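Local coordinates for FBP protein (Leishmania major, PDB 5OEZ), which probably catalyses the hydrolysis of fructose 1,6-bisphosphate to fructose 6-phosphate and phosphate, a step of carbohydrate biosynthesis, as a magnesium-dependent homotetramer, at residues 102-105 against 109-112; 140-145 against 154-159; 304-309 against 318-323. One frame throughout, in Å; residues are numbered along the deposited sequence.

Contact 1: 102-105 against 109-112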
loop_
_atom_site.group_PDB
_atom_site.type_symbol
_atom_site.label_atom_id
_atom_site.label_comp_id
_atom_site.label_asym_id
_atom_site.label_seq_id
_atom_site.Cartn_x
_atom_site.Cartn_y
_atom_site.Cartn_z
ATOM N N MET C 102 -15.034 24.673 -22.901
ATOM C CA MET C 102 -15.727 24.040 -21.793
ATOM C C MET C 102 -16.577 22.865 -22.275
ATOM O O MET C 102 -16.981 22.794 -23.446
ATOM C CB MET C 102 -16.599 25.061 -21.074
ATOM C CG MET C 102 -15.803 26.073 -20.269
ATOM S SD MET C 102 -16.799 27.428 -19.594
ATOM C CE MET C 102 -17.066 28.362 -21.095
ATOM N N ILE C 103 -16.839 21.941 -21.358
ATOM C CA ILE C 103 -17.704 20.781 -21.609
ATOM C C ILE C 103 -18.977 20.946 -20.804
ATOM O O ILE C 103 -18.921 21.258 -19.627
ATOM C CB ILE C 103 -17.003 19.474 -21.206
ATOM C CG1 ILE C 103 -15.818 19.208 -22.142
ATOM C CG2 ILE C 103 -17.963 18.291 -21.254
ATOM C CD1 ILE C 103 -14.780 18.297 -21.537
ATOM N N ILE C 104 -20.115 20.739 -21.448
ATOM C CA ILE C 104 -21.419 20.828 -20.807
ATOM C C ILE C 104 -21.828 19.397 -20.476
ATOM O O ILE C 104 -21.773 18.519 -21.342
ATOM C CB ILE C 104 -22.465 21.509 -21.729
ATOM C CG1 ILE C 104 -22.234 23.030 -21.806
ATOM C CG2 ILE C 104 -23.874 21.329 -21.189
ATOM C CD1 ILE C 104 -20.860 23.492 -22.230
ATOM N N ALA C 105 -22.213 19.158 -19.226
ATOM C CA ALA C 105 -22.738 17.853 -18.828
ATOM C C ALA C 105 -24.043 17.573 -19.560
ATOM O O ALA C 105 -24.795 18.501 -19.859
ATOM C CB ALA C 105 -22.958 17.810 -17.327
ATOM N N ARG C 109 -27.870 14.053 -16.143
ATOM C CA ARG C 109 -26.999 14.081 -14.964
ATOM C C ARG C 109 -26.333 15.458 -14.797
ATOM O O ARG C 109 -25.146 15.549 -14.472
ATOM C CB ARG C 109 -25.952 12.953 -15.060
ATOM C CG ARG C 109 -25.160 12.942 -16.358
ATOM C CD ARG C 109 -24.025 11.931 -16.365
ATOM N NE ARG C 109 -23.120 12.183 -17.491
ATOM C CZ ARG C 109 -21.957 11.564 -17.714
ATOM N NH1 ARG C 109 -21.502 10.622 -16.889
ATOM N NH2 ARG C 109 -21.235 11.899 -18.781
ATOM N N ARG C 110 -27.118 16.519 -14.995
ATOM C CA ARG C 110 -26.621 17.905 -14.951
ATOM C C ARG C 110 -26.889 18.567 -13.588
ATOM O O ARG C 110 -28.034 18.759 -13.215
ATOM C CB ARG C 110 -27.281 18.717 -16.078
ATOM C CG ARG C 110 -26.783 20.151 -16.231
ATOM C CD ARG C 110 -27.413 20.829 -17.435
ATOM N NE ARG C 110 -26.945 20.253 -18.697
ATOM C CZ ARG C 110 -27.510 20.438 -19.898
ATOM N NH1 ARG C 110 -28.598 21.199 -20.048
ATOM N NH2 ARG C 110 -26.982 19.840 -20.967
ATOM N N GLY C 111 -25.828 18.901 -12.855
ATOM C CA GLY C 111 -25.925 19.622 -11.570
ATOM C C GLY C 111 -25.808 21.130 -11.747
ATOM O O GLY C 111 -26.073 21.647 -12.829
ATOM N N ASP C 112 -25.388 21.831 -10.692
ATOM C CA ASP C 112 -25.401 23.311 -10.670
ATOM C C ASP C 112 -24.036 23.946 -10.364
ATOM O O ASP C 112 -23.948 25.156 -10.142
ATOM C CB ASP C 112 -26.529 23.838 -9.735
ATOM C CG ASP C 112 -26.557 23.157 -8.369
ATOM O OD1 ASP C 112 -25.604 22.427 -7.999
ATOM O OD2 ASP C 112 -27.571 23.357 -7.668
#
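Arg110 reaches across to the backbone carbonyl of Ala105. Its CB already points at residues 102-105, and CG and CD carry the chain on in extended form, CG lying anti to the backbone N. The bend comes at chi3 (-69°), which turns Arg110 NE back to donate to Ala105 O at 3.0 Å. Arg110 NH2 makes the shorter and straighter bond to the same Ala105 O, 2.8 Å with an N-H...O angle of 152°. Two donors of one guanidinium thus grip a single oxygen side-on. The oxygen lies in the guanidinium plane, but only NH2 approaches in the carbonyl plane; NE sits 38° above it. This pair of hydrogen bonds spans the short loop that leaves strand 103-104, an outermost strand, within this chain, of the N-terminal domain's mixed sheet, on its way to strand 113-121. Strand 91-96 lies between those two strands, and Ala105 and Gly111 bond by their backbones to Cys92 and Val91. Arg110 NH2 also meets Ile104 CG2 at 3.5 Å, an oblique approach to the guanidinium. Ala105 CB faces the backbone instead, 4.2 Å from Arg109 O. The side chain of Arg110 is about 9 Å from those of Arg25 and Asp27, which bind AMP in another structure of this protein, while Arg110 O accepts a hydrogen bond from His23 of a second subunit.

Contact 2: 140-145 against 154-159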
loop_
_atom_site.group_PDB
_atom_site.type_symbol
_atom_site.label_atom_id
_atom_site.label_comp_id
_atom_site.label_asym_id
_atom_site.label_seq_id
_atom_site.Cartn_x
_atom_site.Cartn_y
_atom_site.Cartn_z
ATOM N N ARG C 140 -21.091 28.640 -8.713
ATOM C CA ARG C 140 -22.472 28.173 -8.807
ATOM C C ARG C 140 -23.214 28.906 -9.938
ATOM O O ARG C 140 -22.900 30.050 -10.255
ATOM C CB ARG C 140 -23.161 28.355 -7.451
ATOM C CG ARG C 140 -24.569 27.810 -7.402
ATOM C CD ARG C 140 -25.196 28.056 -6.049
ATOM N NE ARG C 140 -24.661 27.086 -5.107
ATOM C CZ ARG C 140 -25.166 25.876 -4.875
ATOM N NH1 ARG C 140 -26.263 25.444 -5.499
ATOM N NH2 ARG C 140 -24.570 25.083 -3.991
ATOM N N LEU C 141 -24.167 28.236 -10.584
ATOM C CA LEU C 141 -25.045 28.920 -11.537
ATOM C C LEU C 141 -25.661 30.122 -10.839
ATOM O O LEU C 141 -26.252 29.951 -9.767
ATOM C CB LEU C 141 -26.200 28.027 -11.993
ATOM C CG LEU C 141 -26.045 27.070 -13.161
ATOM C CD1 LEU C 141 -27.368 26.341 -13.387
ATOM C CD2 LEU C 141 -25.625 27.824 -14.402
ATOM N N PRO C 142 -25.525 31.330 -11.424
ATOM C CA PRO C 142 -26.369 32.424 -10.929
ATOM C C PRO C 142 -27.857 32.060 -10.965
ATOM O O PRO C 142 -28.261 31.169 -11.717
ATOM C CB PRO C 142 -26.059 33.571 -11.894
ATOM C CG PRO C 142 -24.657 33.302 -12.324
ATOM C CD PRO C 142 -24.568 31.803 -12.440
ATOM N N LYS C 143 -28.647 32.716 -10.119
ATOM C CA LYS C 143 -30.095 32.448 -10.029
ATOM C C LYS C 143 -30.785 32.851 -11.339
ATOM O O LYS C 143 -30.315 33.770 -12.022
ATOM C CB LYS C 143 -30.724 33.154 -8.805
ATOM C CG LYS C 143 -31.687 32.314 -7.978
ATOM C CD LYS C 143 -30.972 31.194 -7.224
ATOM C CE LYS C 143 -30.352 31.716 -5.909
ATOM N NZ LYS C 143 -28.865 31.778 -5.870
ATOM N N ASP C 144 -31.851 32.115 -11.682
ATOM C CA ASP C 144 -32.611 32.212 -12.957
ATOM C C ASP C 144 -31.748 32.087 -14.247
ATOM O O ASP C 144 -32.039 32.709 -15.264
ATOM C CB ASP C 144 -33.734 33.285 -12.969
ATOM C CG ASP C 144 -33.267 34.684 -13.312
ATOM O OD1 ASP C 144 -32.086 35.031 -13.165
ATOM O OD2 ASP C 144 -34.136 35.462 -13.746
ATOM N N THR C 145 -30.728 31.218 -14.198
ATOM C CA THR C 145 -29.815 30.986 -15.338
ATOM C C THR C 145 -29.733 29.490 -15.678
ATOM O O THR C 145 -29.732 28.634 -14.781
ATOM C CB THR C 145 -28.400 31.528 -15.039
ATOM O OG1 THR C 145 -28.498 32.840 -14.472
ATOM C CG2 THR C 145 -27.553 31.594 -16.306
ATOM N N ASN C 154 -20.188 30.353 -22.090
ATOM C CA ASN C 154 -19.283 31.488 -22.359
ATOM C C ASN C 154 -19.849 32.818 -21.862
ATOM O O ASN C 154 -19.125 33.621 -21.287
ATOM C CB ASN C 154 -18.956 31.597 -23.854
ATOM C CG ASN C 154 -17.972 30.538 -24.329
ATOM O OD1 ASN C 154 -17.217 29.963 -23.544
ATOM N ND2 ASN C 154 -18.001 30.251 -25.630
ATOM N N ALA C 155 -21.145 33.042 -22.075
ATOM C CA ALA C 155 -21.813 34.220 -21.537
ATOM C C ALA C 155 -21.835 34.234 -20.013
ATOM O O ALA C 155 -21.595 35.278 -19.410
ATOM C CB ALA C 155 -23.227 34.336 -22.086
ATOM N N VAL C 156 -22.073 33.079 -19.391
ATOM C CA VAL C 156 -22.151 32.997 -17.928
ATOM C C VAL C 156 -20.843 33.372 -17.247
ATOM O O VAL C 156 -20.847 34.174 -16.309
ATOM C CB VAL C 156 -22.647 31.614 -17.448
ATOM C CG1 VAL C 156 -22.450 31.419 -15.943
ATOM C CG2 VAL C 156 -24.115 31.449 -17.795
ATOM N N ILE C 157 -19.729 32.807 -17.696
ATOM C CA ILE C 157 -18.439 33.087 -17.059
ATOM C C ILE C 157 -18.012 34.557 -17.140
ATOM O O ILE C 157 -17.388 35.064 -16.197
ATOM C CB ILE C 157 -17.378 32.100 -17.615
ATOM C CG1 ILE C 157 -17.495 30.767 -16.909
ATOM C CG2 ILE C 157 -15.974 32.639 -17.546
ATOM C CD1 ILE C 157 -17.126 30.818 -15.455
ATOM N N ARG C 158 -18.384 35.247 -18.218
ATOM C CA ARG C 158 -18.192 36.704 -18.321
ATOM C C ARG C 158 -18.924 37.532 -17.247
ATOM O O ARG C 158 -18.530 38.657 -16.967
ATOM C CB ARG C 158 -18.584 37.217 -19.714
ATOM C CG ARG C 158 -17.485 36.988 -20.773
ATOM C CD ARG C 158 -18.170 36.744 -22.122
ATOM N NE ARG C 158 -17.373 36.323 -23.281
ATOM C CZ ARG C 158 -17.878 35.789 -24.402
ATOM N NH1 ARG C 158 -19.189 35.608 -24.583
ATOM N NH2 ARG C 158 -17.046 35.424 -25.377
ATOM N N MET C 159 -19.998 36.993 -16.675
ATOM C CA MET C 159 -20.715 37.651 -15.574
ATOM C C MET C 159 -20.108 37.398 -14.180
ATOM O O MET C 159 -20.495 38.072 -13.227
ATOM C CB MET C 159 -22.187 37.214 -15.570
ATOM C CG MET C 159 -22.962 37.593 -16.827
ATOM S SD MET C 159 -24.758 37.462 -16.620
ATOM C CE MET C 159 -24.901 35.836 -15.894
#
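The pyrrolidine ring of Pro142 presents its CD and CG to Val156 and Met159. Pro142 CD lies 4.1 Å from Val156 CG1, and Pro142 CG lies 4.4 Å from Met159 CE, so the ring touches side chains three residues apart. Val156 works as a fork: with CG1 anti to the backbone N (chi1 168°), one methyl goes to the proline and the other to the threonine, where Val156 CG2 packs on Thr145 CG2 at 3.7 Å. Pro142 and Thr145 begin and end a type II beta turn, closed by a weak bond from Thr145 N to Pro142 O at 3.5 Å, and it is this turn that brings both residues to face Val156. The turn belongs to the connection between strand 132-140 of the N-terminal domain's sheet and helix 150-158. On the sheet side, Val156 also packs on Leu114 of strand 113-121, and it touches Ile147 of the connecting loop. The Met159 side is looser: that residue is exposed and brings only its terminal methyl to the proline. The side chain of Tyr113, an AMP-binding residue in another structure of this protein, is about 10 Å from that of Pro142.

Contact 3: 304-309 against 318-323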
loop_
_atom_site.group_PDB
_atom_site.type_symbol
_atom_site.label_atom_id
_atom_site.label_comp_id
_atom_site.label_asym_id
_atom_site.label_seq_id
_atom_site.Cartn_x
_atom_site.Cartn_y
_atom_site.Cartn_z
ATOM N N GLY C 304 -4.567 45.221 -7.861
ATOM C CA GLY C 304 -5.394 44.840 -6.722
ATOM C C GLY C 304 -5.619 43.347 -6.641
ATOM O O GLY C 304 -4.900 42.548 -7.262
ATOM N N ARG C 305 -6.647 42.992 -5.884
ATOM C CA ARG C 305 -6.976 41.607 -5.595
ATOM C C ARG C 305 -7.267 40.825 -6.860
ATOM O O ARG C 305 -8.046 41.270 -7.695
ATOM C CB ARG C 305 -8.208 41.535 -4.672
ATOM C CG ARG C 305 -7.966 42.036 -3.250
ATOM C CD ARG C 305 -9.273 42.186 -2.499
ATOM N NE ARG C 305 -9.895 40.887 -2.236
ATOM C CZ ARG C 305 -11.202 40.656 -2.098
ATOM N NH1 ARG C 305 -12.112 41.619 -2.209
ATOM N NH2 ARG C 305 -11.620 39.423 -1.858
ATOM N N ILE C 306 -6.655 39.647 -6.971
ATOM C CA ILE C 306 -6.958 38.691 -8.037
ATOM C C ILE C 306 -8.466 38.404 -8.105
ATOM O O ILE C 306 -9.042 38.359 -9.196
ATOM C CB ILE C 306 -6.218 37.341 -7.815
ATOM C CG1 ILE C 306 -4.692 37.498 -7.907
ATOM C CG2 ILE C 306 -6.666 36.274 -8.812
ATOM C CD1 ILE C 306 -4.162 37.918 -9.260
ATOM N N LEU C 307 -9.090 38.201 -6.942
ATOM C CA LEU C 307 -10.509 37.845 -6.861
ATOM C C LEU C 307 -11.452 38.919 -7.366
ATOM O O LEU C 307 -12.565 38.599 -7.790
ATOM C CB LEU C 307 -10.895 37.442 -5.435
ATOM C CG LEU C 307 -10.214 36.178 -4.881
ATOM C CD1 LEU C 307 -10.732 35.874 -3.483
ATOM C CD2 LEU C 307 -10.410 34.976 -5.795
ATOM N N GLU C 308 -11.008 40.171 -7.364
ATOM C CA GLU C 308 -11.809 41.291 -7.913
ATOM C C GLU C 308 -11.686 41.494 -9.437
ATOM O O GLU C 308 -12.399 42.322 -9.979
ATOM C CB GLU C 308 -11.473 42.612 -7.207
ATOM C CG GLU C 308 -11.994 42.725 -5.779
ATOM C CD GLU C 308 -11.560 44.012 -5.068
ATOM O OE1 GLU C 308 -10.871 44.856 -5.687
ATOM O OE2 GLU C 308 -11.898 44.181 -3.873
ATOM N N GLN C 309 -10.820 40.752 -10.127
ATOM C CA GLN C 309 -10.678 40.919 -11.584
ATOM C C GLN C 309 -11.865 40.330 -12.331
ATOM O O GLN C 309 -12.369 39.267 -11.966
ATOM C CB GLN C 309 -9.403 40.270 -12.103
ATOM C CG GLN C 309 -8.125 40.908 -11.581
ATOM C CD GLN C 309 -6.878 40.143 -12.006
ATOM O OE1 GLN C 309 -6.912 39.342 -12.945
ATOM N NE2 GLN C 309 -5.758 40.406 -11.333
ATOM N N THR C 318 -2.704 36.469 -15.668
ATOM C CA THR C 318 -2.362 37.506 -14.710
ATOM C C THR C 318 -1.023 37.160 -14.055
ATOM O O THR C 318 -0.757 35.987 -13.849
ATOM C CB THR C 318 -3.477 37.659 -13.617
ATOM O OG1 THR C 318 -3.071 38.601 -12.618
ATOM C CG2 THR C 318 -3.810 36.334 -12.932
ATOM N N PRO C 319 -0.209 38.179 -13.707
ATOM C CA PRO C 319 0.855 37.956 -12.728
ATOM C C PRO C 319 0.276 37.795 -11.333
ATOM O O PRO C 319 -0.892 38.110 -11.105
ATOM C CB PRO C 319 1.677 39.249 -12.800
ATOM C CG PRO C 319 0.681 40.284 -13.158
ATOM C CD PRO C 319 -0.334 39.614 -14.052
ATOM N N VAL C 320 1.075 37.275 -10.401
ATOM C CA VAL C 320 0.609 37.051 -9.027
ATOM C C VAL C 320 1.706 37.394 -8.021
ATOM O O VAL C 320 2.884 37.112 -8.254
ATOM C CB VAL C 320 0.122 35.574 -8.768
ATOM C CG1 VAL C 320 -1.013 35.185 -9.715
ATOM C CG2 VAL C 320 1.265 34.573 -8.886
ATOM N N TYR C 321 1.272 37.959 -6.899
ATOM C CA TYR C 321 2.077 38.180 -5.716
ATOM C C TYR C 321 1.230 37.698 -4.532
ATOM O O TYR C 321 0.263 38.355 -4.136
ATOM C CB TYR C 321 2.436 39.667 -5.600
ATOM C CG TYR C 321 2.896 40.260 -6.909
ATOM C CD1 TYR C 321 1.978 40.838 -7.776
ATOM C CD2 TYR C 321 4.229 40.196 -7.313
ATOM C CE1 TYR C 321 2.373 41.353 -8.989
ATOM C CE2 TYR C 321 4.634 40.713 -8.531
ATOM C CZ TYR C 321 3.708 41.307 -9.358
ATOM O OH TYR C 321 4.065 41.825 -10.582
ATOM N N PHE C 322 1.590 36.533 -4.000
ATOM C CA PHE C 322 0.808 35.814 -2.979
ATOM C C PHE C 322 1.618 35.606 -1.709
ATOM O O PHE C 322 2.773 35.211 -1.777
ATOM C CB PHE C 322 0.455 34.387 -3.450
ATOM C CG PHE C 322 -0.615 34.292 -4.511
ATOM C CD1 PHE C 322 -1.331 35.387 -4.972
ATOM C CD2 PHE C 322 -0.924 33.055 -5.035
ATOM C CE1 PHE C 322 -2.309 35.235 -5.947
ATOM C CE2 PHE C 322 -1.913 32.891 -5.993
ATOM C CZ PHE C 322 -2.608 33.981 -6.452
ATOM N N GLY C 323 0.983 35.773 -0.556
ATOM C CA GLY C 323 1.500 35.191 0.673
ATOM C C GLY C 323 1.162 35.963 1.920
ATOM O O GLY C 323 0.070 36.547 2.041
#
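Ile306 packs tightly against Thr318, Val320 and Phe322, whereas Gln309 meets Thr318 by a single weak bond. The CD1 methyl of Ile306 sits among three consecutive residues: Ile306 CD1 is 3.6 Å from Thr318 OG1 and also touches Pro319 O and, a little farther off, Val320 CG1. One carbon back, Ile306 CG1 meets the edge of the Phe322 ring at CE1, 3.8 Å away and in the ring plane, the two side chains crossing at about a right angle. One face of the same ring rests on Val320 CB. Gln309, extended beyond CG, sends Gln309 NE2 to Thr318 OG1 at 3.5 Å, a straight but weak hydrogen bond. Thr318 OG1 in turn donates to Pro319 O at 2.7 Å, on a lone pair of that carbonyl, which orients the hydroxyl toward it. Farther out, Arg305 NH1 and Glu308 OE2 form a salt bridge of 3.1 Å within residues 304-309, Glu308 being exposed. The side chain of Val320 is about 4 Å from that of Tyr268, which binds fructose 6-phosphate in another structure of this protein. In the C-terminal domain, helix 281-294 packs over the cluster, with Leu281 on Ile306, Ala285 on Thr318 and Met288 on Phe322, while strand 298-300 pairs antiparallel with strand 317-323.

Along the chain the three contacts come in series, with none nesting or crossing. Contact 1 closes the loop after strand 103-104; the chain then runs through strands 113-121 and 132-140 before contact 2 packs helix 150-158 against the loop that leads into it. These two are neighbours, with centres 13 Å apart: Leu141 N probably donates to Asp112 O, and Arg140 and Asp112 form a long, weak ion pair; the loops meet where strand 113-121 begins and strand 132-140 ends. Contact 3 belongs to the C-terminal domain, where it brings the loop after strand 298-300 back to strand 317-323. It touches neither of the others; its nearest atoms are about 8 Å from contact 2.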